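Long-range contact in novel protein similar to vertebrate potassium voltage-gated channel, subfamily H (Eag-related) family (Danio rerio, PDB 3UKN), which probably forms, as a tetramer, a voltage-gated delayed-rectifier potassium channel, of which this chain is the cytoplasmic C-linker and cyclic nucleotide-binding homology domain: residues Gln43-Ile52 with Glu107-Ala118. Numbering follows the deposited sequence.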
loop_
_atom_site.group_PDB
_atom_site.type_symbol
_atom_site.label_atom_id
_atom_site.label_comp_id
_atom_site.label_asym_id
_atom_site.label_seq_id
_atom_site.Cartn_x
_atom_site.Cartn_y
_atom_site.Cartn_z
ATOM N N GLN B 43 10.199 6.911 15.308
ATOM C CA GLN B 43 11.605 6.830 14.925
ATOM C C GLN B 43 12.336 5.700 15.655
ATOM O O GLN B 43 13.397 5.250 15.224
ATOM C CB GLN B 43 12.312 8.186 15.089
ATOM C CG GLN B 43 12.296 8.766 16.486
ATOM C CD GLN B 43 12.602 10.264 16.492
ATOM O OE1 GLN B 43 11.957 11.039 15.780
ATOM N NE2 GLN B 43 13.590 10.675 17.292
ATOM N N THR B 44 11.739 5.225 16.741
ATOM C CA THR B 44 12.255 4.068 17.481
ATOM C C THR B 44 11.862 2.737 16.830
ATOM O O THR B 44 12.557 1.736 16.978
ATOM C CB THR B 44 11.753 4.085 18.953
ATOM O OG1 THR B 44 12.660 4.846 19.762
ATOM C CG2 THR B 44 11.627 2.669 19.527
ATOM N N THR B 45 10.743 2.731 16.109
ATOM C CA THR B 45 10.225 1.488 15.539
ATOM C C THR B 45 10.293 1.421 14.013
ATOM O O THR B 45 9.921 0.417 13.424
ATOM C CB THR B 45 8.772 1.228 15.985
ATOM O OG1 THR B 45 7.926 2.273 15.487
ATOM C CG2 THR B 45 8.665 1.186 17.512
ATOM N N TRP B 46 10.788 2.476 13.378
ATOM C CA TRP B 46 10.804 2.552 11.917
ATOM C C TRP B 46 11.785 1.619 11.200
ATOM O O TRP B 46 12.904 1.398 11.660
ATOM C CB TRP B 46 11.094 3.985 11.475
ATOM C CG TRP B 46 11.382 4.113 10.008
ATOM C CD1 TRP B 46 12.614 4.186 9.414
ATOM C CD2 TRP B 46 10.419 4.184 8.946
ATOM N NE1 TRP B 46 12.473 4.297 8.047
ATOM C CE2 TRP B 46 11.133 4.295 7.737
ATOM C CE3 TRP B 46 9.017 4.165 8.901
ATOM C CZ2 TRP B 46 10.498 4.392 6.495
ATOM C CZ3 TRP B 46 8.386 4.256 7.668
ATOM C CH2 TRP B 46 9.127 4.369 6.481
ATOM N N SER B 47 11.352 1.093 10.055
ATOM C CA SER B 47 12.257 0.497 9.066
ATOM C C SER B 47 11.683 0.733 7.667
ATOM O O SER B 47 10.468 0.810 7.486
ATOM C CB SER B 47 12.458 -1.000 9.307
ATOM O OG SER B 47 11.283 -1.721 8.985
ATOM N N VAL B 48 12.543 0.854 6.666
ATOM C CA VAL B 48 12.024 0.961 5.315
ATOM C C VAL B 48 11.233 -0.277 4.953
ATOM O O VAL B 48 10.181 -0.176 4.332
ATOM C CB VAL B 48 13.115 1.174 4.279
ATOM C CG1 VAL B 48 12.545 0.963 2.870
ATOM C CG2 VAL B 48 13.685 2.564 4.439
ATOM N N ASN B 49 11.738 -1.441 5.344
ATOM C CA ASN B 49 11.099 -2.707 4.993
ATOM C C ASN B 49 9.630 -2.719 5.382
ATOM O O ASN B 49 8.796 -3.172 4.612
ATOM C CB ASN B 49 11.835 -3.899 5.619
ATOM C CG ASN B 49 11.131 -5.223 5.355
ATOM O OD1 ASN B 49 11.082 -5.700 4.226
ATOM N ND2 ASN B 49 10.584 -5.820 6.400
ATOM N N ASN B 50 9.309 -2.201 6.566
ATOM C CA ASN B 50 7.923 -2.173 7.014
ATOM C C ASN B 50 7.108 -0.996 6.482
ATOM O O ASN B 50 5.882 -0.967 6.637
ATOM C CB ASN B 50 7.840 -2.238 8.548
ATOM C CG ASN B 50 8.104 -3.635 9.082
ATOM O OD1 ASN B 50 8.473 -4.537 8.330
ATOM N ND2 ASN B 50 7.918 -3.820 10.381
ATOM N N GLY B 51 7.768 -0.022 5.862
ATOM C CA GLY B 51 7.057 1.137 5.360
ATOM C C GLY B 51 7.066 1.316 3.848
ATOM O O GLY B 51 6.836 2.432 3.343
ATOM N N ILE B 52 7.315 0.234 3.112
ATOM C CA ILE B 52 7.447 0.340 1.657
ATOM C C ILE B 52 6.178 0.821 0.949
ATOM O O ILE B 52 5.053 0.620 1.420
ATOM C CB ILE B 52 7.931 -0.980 1.000
ATOM C CG1 ILE B 52 6.792 -1.989 0.888
ATOM C CG2 ILE B 52 9.117 -1.563 1.750
ATOM C CD1 ILE B 52 7.221 -3.313 0.263
ATOM N N GLU B 107 19.489 4.724 9.817
ATOM C CA GLU B 107 18.092 4.361 9.558
ATOM C C GLU B 107 18.018 2.872 9.207
ATOM O O GLU B 107 18.806 2.387 8.392
ATOM C CB GLU B 107 17.486 5.239 8.444
ATOM C CG GLU B 107 16.122 4.764 7.916
ATOM C CD GLU B 107 15.531 5.679 6.820
ATOM O OE1 GLU B 107 16.131 6.745 6.533
ATOM O OE2 GLU B 107 14.468 5.324 6.244
ATOM N N PHE B 108 17.090 2.144 9.830
ATOM C CA PHE B 108 16.961 0.701 9.582
ATOM C C PHE B 108 16.271 0.417 8.251
ATOM O O PHE B 108 15.128 0.838 8.038
ATOM C CB PHE B 108 16.167 0.011 10.707
ATOM C CG PHE B 108 16.955 -0.209 11.964
ATOM C CD1 PHE B 108 17.536 -1.449 12.229
ATOM C CD2 PHE B 108 17.110 0.818 12.889
ATOM C CE1 PHE B 108 18.267 -1.655 13.386
ATOM C CE2 PHE B 108 17.849 0.618 14.058
ATOM C CZ PHE B 108 18.425 -0.625 14.305
ATOM N N LEU B 109 16.948 -0.298 7.358
ATOM C CA LEU B 109 16.301 -0.774 6.137
ATOM C C LEU B 109 15.427 -1.955 6.509
ATOM O O LEU B 109 14.280 -2.053 6.079
ATOM C CB LEU B 109 17.346 -1.187 5.105
ATOM C CG LEU B 109 16.794 -1.844 3.845
ATOM C CD1 LEU B 109 15.839 -0.877 3.194
ATOM C CD2 LEU B 109 17.924 -2.201 2.900
ATOM N N ILE B 110 15.978 -2.821 7.363
ATOM C CA ILE B 110 15.333 -4.054 7.808
ATOM C C ILE B 110 15.648 -4.307 9.281
ATOM O O ILE B 110 16.780 -4.119 9.714
ATOM C CB ILE B 110 15.853 -5.237 6.980
ATOM C CG1 ILE B 110 15.088 -5.312 5.663
ATOM C CG2 ILE B 110 15.740 -6.544 7.757
ATOM C CD1 ILE B 110 15.911 -5.787 4.509
ATOM N N ARG B 111 14.649 -4.718 10.056
ATOM C CA ARG B 111 14.881 -5.064 11.458
ATOM C C ARG B 111 14.824 -6.571 11.607
ATOM O O ARG B 111 13.910 -7.226 11.094
ATOM C CB ARG B 111 13.844 -4.422 12.375
ATOM C CG ARG B 111 14.036 -2.934 12.616
ATOM C CD ARG B 111 13.051 -2.397 13.672
ATOM N NE ARG B 111 13.079 -0.936 13.739
ATOM C CZ ARG B 111 13.995 -0.226 14.397
ATOM N NH1 ARG B 111 14.966 -0.829 15.075
ATOM N NH2 ARG B 111 13.942 1.095 14.384
ATOM N N GLN B 112 15.814 -7.119 12.302
ATOM C CA GLN B 112 15.907 -8.559 12.484
ATOM C C GLN B 112 14.585 -9.115 13.021
ATOM O O GLN B 112 13.978 -8.539 13.929
ATOM C CB GLN B 112 17.056 -8.899 13.427
ATOM C CG GLN B 112 17.159 -10.377 13.732
ATOM C CD GLN B 112 18.382 -10.715 14.540
ATOM O OE1 GLN B 112 19.299 -9.906 14.663
ATOM N NE2 GLN B 112 18.403 -11.916 15.105
ATOM N N GLY B 113 14.131 -10.217 12.433
ATOM C CA GLY B 113 12.892 -10.846 12.848
ATOM C C GLY B 113 11.657 -10.353 12.111
ATOM O O GLY B 113 10.609 -11.002 12.153
ATOM N N ASP B 114 11.757 -9.203 11.451
ATOM C CA ASP B 114 10.649 -8.740 10.623
ATOM C C ASP B 114 10.434 -9.687 9.440
ATOM O O ASP B 114 11.325 -10.472 9.085
ATOM C CB ASP B 114 10.862 -7.292 10.144
ATOM C CG ASP B 114 10.534 -6.258 11.226
ATOM O OD1 ASP B 114 9.887 -6.631 12.230
ATOM O OD2 ASP B 114 10.910 -5.072 11.073
ATOM N N ALA B 115 9.242 -9.638 8.850
ATOM C CA ALA B 115 9.005 -10.348 7.611
ATOM C C ALA B 115 9.539 -9.508 6.448
ATOM O O ALA B 115 9.252 -8.313 6.357
ATOM C CB ALA B 115 7.537 -10.632 7.432
ATOM N N LEU B 116 10.324 -10.133 5.576
ATOM C CA LEU B 116 10.860 -9.452 4.409
ATOM C C LEU B 116 9.716 -9.029 3.485
ATOM O O LEU B 116 8.870 -9.847 3.125
ATOM C CB LEU B 116 11.845 -10.364 3.675
ATOM C CG LEU B 116 12.634 -9.717 2.530
ATOM C CD1 LEU B 116 13.569 -8.595 3.028
ATOM C CD2 LEU B 116 13.401 -10.778 1.749
ATOM N N GLN B 117 9.684 -7.759 3.101
ATOM C CA GLN B 117 8.597 -7.268 2.259
ATOM C C GLN B 117 9.047 -7.051 0.817
ATOM O O GLN B 117 8.234 -6.876 -0.080
ATOM C CB GLN B 117 8.056 -5.949 2.817
ATOM C CG GLN B 117 7.497 -6.027 4.232
ATOM C CD GLN B 117 6.163 -6.725 4.283
ATOM O OE1 GLN B 117 5.422 -6.741 3.296
ATOM N NE2 GLN B 117 5.852 -7.334 5.427
ATOM N N ALA B 118 10.353 -7.053 0.599
ATOM C CA ALA B 118 10.903 -6.706 -0.705
ATOM C C ALA B 118 12.333 -7.205 -0.834
ATOM O O ALA B 118 12.966 -7.562 0.160
ATOM C CB ALA B 118 10.886 -5.182 -0.884
HETATM O O HOH W 1 10.358 -2.027 11.619
HETATM O O HOH W 2 14.983 3.225 11.897
HETATM O O HOH W 3 7.362 -6.679 8.146
#
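Asn-49 reaches into the loop between strands 108-110 and 118-122 and is gripped at both ends of its amide, showing how one side chain can join the C-linker to the beta roll of a cyclic nucleotide-binding homology domain. The Asn-49 side chain swings away from its own N (chi1 176°), which puts ND2 beside Ala-115 O. Asn-49 ND2 donates almost straight to Ala-115 O (2.8 Å), although from above that carbonyl's plane. Asn-49 OD1 receives Gln-117 N at 2.7 Å on a lone pair and also bonds Tyr-120 OH, so the buried amide is fixed in rotation. Asn-49 N bonds Leu-109 O, while Val-48 N bonds Phe-108 O, two successive links at the corner where the strand 108-110 turns. Val-48 CB packs on Leu-109 CD1 (3.6 Å). Trp-46 NE1 donates to Glu-107 OE2 (2.9 Å), from above the carboxylate plane. At the C-terminal end of helix 32-45, Arg-111 lays its guanidinium over the Phe-108 ring, Arg-111 NH1 3.3 Å above the ring centre, and makes weak bonds from NE and NH2 to Trp-46 O.

Further out, a water links Thr-45 O, Ser-47 OG and Asp-114 OD2; Ser-47 OG also accepts Asn-50 N in an ST motif. Tyr-14 meets the Trp-46 ring edge-to-face, while Glu-107 OE1 is held by Ala-104 N.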